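Long-range contact in 3-dehydroquinate dehydratase (Zymomonas mobilis subsp. mobilis, PDB 6SMF), which probably catalyses the trans-dehydration of 3-dehydroquinate to 3-dehydroshikimate through an enolate intermediate, a step of the shikimate pathway, as a dodecamer: residues Lys74-Ala82 / Tyr139-Leu149. Numbering follows the deposited sequence.
Sequences KAKAVILNA and YSLALDAAAKL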
loop_
_atom_site.group_PDB
_atom_site.type_symbol
_atom_site.label_atom_id
_atom_site.label_comp_id
_atom_site.label_asym_id
_atom_site.label_seq_id
_atom_site.Cartn_x
_atom_site.Cartn_y
_atom_site.Cartn_z
ATOM N N LYS A 74 -41.714 11.275 4.155
ATOM C CA LYS A 74 -41.891 10.692 2.797
ATOM C C LYS A 74 -41.486 11.699 1.715
ATOM O O LYS A 74 -42.159 11.749 0.662
ATOM C CB LYS A 74 -43.331 10.227 2.624
ATOM C CG LYS A 74 -43.875 9.426 3.800
ATOM C CD LYS A 74 -43.960 7.930 3.598
ATOM C CE LYS A 74 -45.309 7.452 4.091
ATOM N NZ LYS A 74 -45.601 6.085 3.614
ATOM N N ALA A 75 -40.411 12.456 1.946
ATOM C CA ALA A 75 -39.817 13.365 0.935
ATOM C C ALA A 75 -39.563 12.589 -0.360
ATOM O O ALA A 75 -39.302 11.356 -0.306
ATOM C CB ALA A 75 -38.542 13.981 1.450
ATOM N N LYS A 76 -39.625 13.293 -1.485
ATOM C CA LYS A 76 -39.501 12.688 -2.833
ATOM C C LYS A 76 -38.029 12.386 -3.130
ATOM O O LYS A 76 -37.774 11.398 -3.853
ATOM C CB LYS A 76 -40.011 13.627 -3.920
ATOM C CG LYS A 76 -40.033 12.964 -5.284
ATOM C CD LYS A 76 -40.564 13.813 -6.373
ATOM C CE LYS A 76 -41.486 13.071 -7.331
ATOM N NZ LYS A 76 -40.706 12.276 -8.301
ATOM N N ALA A 77 -37.128 13.248 -2.644
ATOM C CA ALA A 77 -35.662 13.175 -2.906
ATOM C C ALA A 77 -34.857 13.991 -1.887
ATOM O O ALA A 77 -35.442 14.834 -1.173
ATOM C CB ALA A 77 -35.369 13.649 -4.302
ATOM N N VAL A 78 -33.566 13.684 -1.767
ATOM C CA VAL A 78 -32.556 14.513 -1.042
ATOM C C VAL A 78 -31.443 14.867 -2.024
ATOM O O VAL A 78 -30.918 13.988 -2.726
ATOM C CB VAL A 78 -31.963 13.814 0.185
ATOM C CG1 VAL A 78 -30.893 14.662 0.856
ATOM C CG2 VAL A 78 -33.045 13.447 1.176
ATOM N N ILE A 79 -31.130 16.145 -2.084
ATOM C CA ILE A 79 -29.928 16.649 -2.779
ATOM C C ILE A 79 -28.944 16.911 -1.651
ATOM O O ILE A 79 -29.323 17.641 -0.724
ATOM C CB ILE A 79 -30.274 17.897 -3.588
ATOM C CG1 ILE A 79 -31.252 17.590 -4.735
ATOM C CG2 ILE A 79 -29.014 18.569 -4.068
ATOM C CD1 ILE A 79 -31.941 18.842 -5.342
ATOM N N LEU A 80 -27.787 16.251 -1.681
ATOM C CA LEU A 80 -26.831 16.250 -0.549
ATOM C C LEU A 80 -25.460 16.686 -1.043
ATOM O O LEU A 80 -24.917 16.047 -1.940
ATOM C CB LEU A 80 -26.756 14.847 0.063
ATOM C CG LEU A 80 -25.745 14.700 1.191
ATOM C CD1 LEU A 80 -26.052 15.686 2.327
ATOM C CD2 LEU A 80 -25.725 13.252 1.683
ATOM N N ASN A 81 -24.973 17.785 -0.485
ATOM C CA ASN A 81 -23.572 18.244 -0.585
ATOM C C ASN A 81 -22.988 18.130 0.824
ATOM O O ASN A 81 -23.160 19.051 1.609
ATOM C CB ASN A 81 -23.512 19.656 -1.167
ATOM C CG ASN A 81 -22.084 20.024 -1.434
ATOM O OD1 ASN A 81 -21.214 19.354 -0.899
ATOM N ND2 ASN A 81 -21.838 21.052 -2.233
ATOM N N ALA A 82 -22.417 16.987 1.171
ATOM C CA ALA A 82 -21.830 16.704 2.500
ATOM C C ALA A 82 -20.495 17.442 2.683
ATOM O O ALA A 82 -19.896 17.300 3.731
ATOM C CB ALA A 82 -21.660 15.214 2.651
ATOM N N TYR A 139 -26.532 22.251 -8.293
ATOM C CA TYR A 139 -27.812 22.175 -7.544
ATOM C C TYR A 139 -29.010 22.260 -8.507
ATOM O O TYR A 139 -29.949 21.444 -8.373
ATOM C CB TYR A 139 -27.887 23.290 -6.491
ATOM C CG TYR A 139 -26.927 23.112 -5.338
ATOM C CD1 TYR A 139 -25.633 23.613 -5.403
ATOM C CD2 TYR A 139 -27.325 22.482 -4.164
ATOM C CE1 TYR A 139 -24.764 23.493 -4.340
ATOM C CE2 TYR A 139 -26.458 22.363 -3.093
ATOM C CZ TYR A 139 -25.175 22.854 -3.193
ATOM O OH TYR A 139 -24.303 22.716 -2.157
ATOM N N SER A 140 -29.013 23.223 -9.436
ATOM C CA SER A 140 -30.163 23.456 -10.338
ATOM C C SER A 140 -30.430 22.168 -11.144
ATOM O O SER A 140 -31.609 21.747 -11.201
ATOM C CB SER A 140 -30.016 24.743 -11.171
ATOM O OG SER A 140 -29.650 24.526 -12.530
ATOM N N LEU A 141 -29.396 21.538 -11.705
ATOM C CA LEU A 141 -29.479 20.256 -12.473
ATOM C C LEU A 141 -30.027 19.133 -11.589
ATOM O O LEU A 141 -30.881 18.322 -12.050
ATOM C CB LEU A 141 -28.090 19.865 -12.964
ATOM C CG LEU A 141 -27.523 20.703 -14.108
ATOM C CD1 LEU A 141 -26.008 20.552 -14.171
ATOM C CD2 LEU A 141 -28.129 20.272 -15.423
ATOM N N ALA A 142 -29.529 19.080 -10.367
ATOM C CA ALA A 142 -29.938 18.100 -9.339
ATOM C C ALA A 142 -31.438 18.293 -9.078
ATOM O O ALA A 142 -32.168 17.300 -9.050
ATOM C CB ALA A 142 -29.080 18.300 -8.102
ATOM N N LEU A 143 -31.905 19.533 -8.966
ATOM C CA LEU A 143 -33.322 19.810 -8.637
ATOM C C LEU A 143 -34.221 19.400 -9.824
ATOM O O LEU A 143 -35.311 18.830 -9.537
ATOM C CB LEU A 143 -33.493 21.270 -8.204
ATOM C CG LEU A 143 -34.916 21.669 -7.786
ATOM C CD1 LEU A 143 -35.555 20.687 -6.801
ATOM C CD2 LEU A 143 -34.936 23.077 -7.205
ATOM N N ASP A 144 -33.804 19.635 -11.088
ATOM C CA ASP A 144 -34.561 19.178 -12.297
ATOM C C ASP A 144 -34.632 17.639 -12.257
ATOM O O ASP A 144 -35.706 17.083 -12.399
ATOM C CB ASP A 144 -33.937 19.610 -13.636
ATOM C CG ASP A 144 -34.223 21.020 -14.156
ATOM O OD1 ASP A 144 -35.407 21.448 -14.199
ATOM O OD2 ASP A 144 -33.250 21.680 -14.587
ATOM N N ALA A 145 -33.503 16.971 -12.051
ATOM C CA ALA A 145 -33.432 15.491 -12.121
ATOM C C ALA A 145 -34.334 14.878 -11.021
ATOM O O ALA A 145 -35.007 13.819 -11.275
ATOM C CB ALA A 145 -31.990 15.100 -11.988
ATOM N N ALA A 146 -34.299 15.535 -9.845
ATOM C CA ALA A 146 -34.983 15.166 -8.587
ATOM C C ALA A 146 -36.497 15.310 -8.746
ATOM O O ALA A 146 -37.242 14.462 -8.208
ATOM C CB ALA A 146 -34.446 16.038 -7.484
ATOM N N ALA A 147 -36.943 16.366 -9.429
ATOM C CA ALA A 147 -38.366 16.591 -9.755
ATOM C C ALA A 147 -38.871 15.466 -10.674
ATOM O O ALA A 147 -40.032 15.061 -10.471
ATOM C CB ALA A 147 -38.550 17.956 -10.385
ATOM N N LYS A 148 -38.056 14.986 -11.632
ATOM C CA LYS A 148 -38.469 13.989 -12.663
ATOM C C LYS A 148 -38.384 12.566 -12.086
ATOM O O LYS A 148 -38.644 11.655 -12.856
ATOM C CB LYS A 148 -37.611 14.080 -13.939
ATOM C CG LYS A 148 -37.731 15.353 -14.769
ATOM C CD LYS A 148 -36.722 15.414 -15.910
ATOM C CE LYS A 148 -36.998 16.543 -16.893
ATOM N NZ LYS A 148 -35.777 16.918 -17.655
ATOM N N LEU A 149 -38.078 12.378 -10.786
ATOM C CA LEU A 149 -37.803 11.026 -10.213
ATOM C C LEU A 149 -39.124 10.348 -9.879
ATOM O O LEU A 149 -39.386 10.085 -8.692
ATOM C CB LEU A 149 -36.935 11.110 -8.949
ATOM C CG LEU A 149 -35.430 11.135 -9.198
ATOM C CD1 LEU A 149 -34.675 11.115 -7.888
ATOM C CD2 LEU A 149 -34.991 9.968 -10.081
ATOM O OXT LEU A 149 -39.907 10.088 -10.786
#
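The phenol OH of Y139 is gripped by two asparagines: N81 ND2 donates to it at 3.0 Å with an N-H...O angle of 143°, and N14 OD1 bonds it as well. The two side chains N81 and Y139 cross at about a right angle, yet amide and ring planes are only moderately turned against each other, and OH sits tilted from the N81 amide plane. The same ND2 also bonds a citrate, probably from the crystallisation liquor, while OD1 takes A83 N, so both ends of the amide are tied and its rotation should be fixed. N81 is a predicted substrate-binding residue close to H107, the predicted proton donor; Y139 is placed to position it as a second-shell residue.

Below this polar end the contact turns apolar. I79 points at the helix, with CG1 beside its own backbone N and CD1 extended beyond it to lie 3.7 Å from L143 N. CG2 lies 4.0 Å from A142 CB and also touches CD2 of the Y139 ring, obliquely. Further along, A77 CB meets A146 CB at 4.1 Å; small alanines here let strand and helix come close.

At the far end the chain terminus is held by charge. K76 leaves the backbone extended (chi1 -174°), then bends at its last two torsions so that NZ reaches L149 O at 2.6 Å. NZ sits over the flat of the carboxylate instead of on a lone pair of O, and NZ to OXT, 3.4 Å, is a salt bridge without a hydrogen bond.

This is α/β packing in the flavodoxin-like fold of type II dehydroquinases: residues 139-147 of the C-terminal helix run nearly antiparallel (165°) to strand 77-81, which lies between strands 9-14 and 103-107 in the parallel sheet; the helix packs on one face of it, beside helix 34-48, and its L141 and A145 pack on A145 and L141 of a neighbouring subunit.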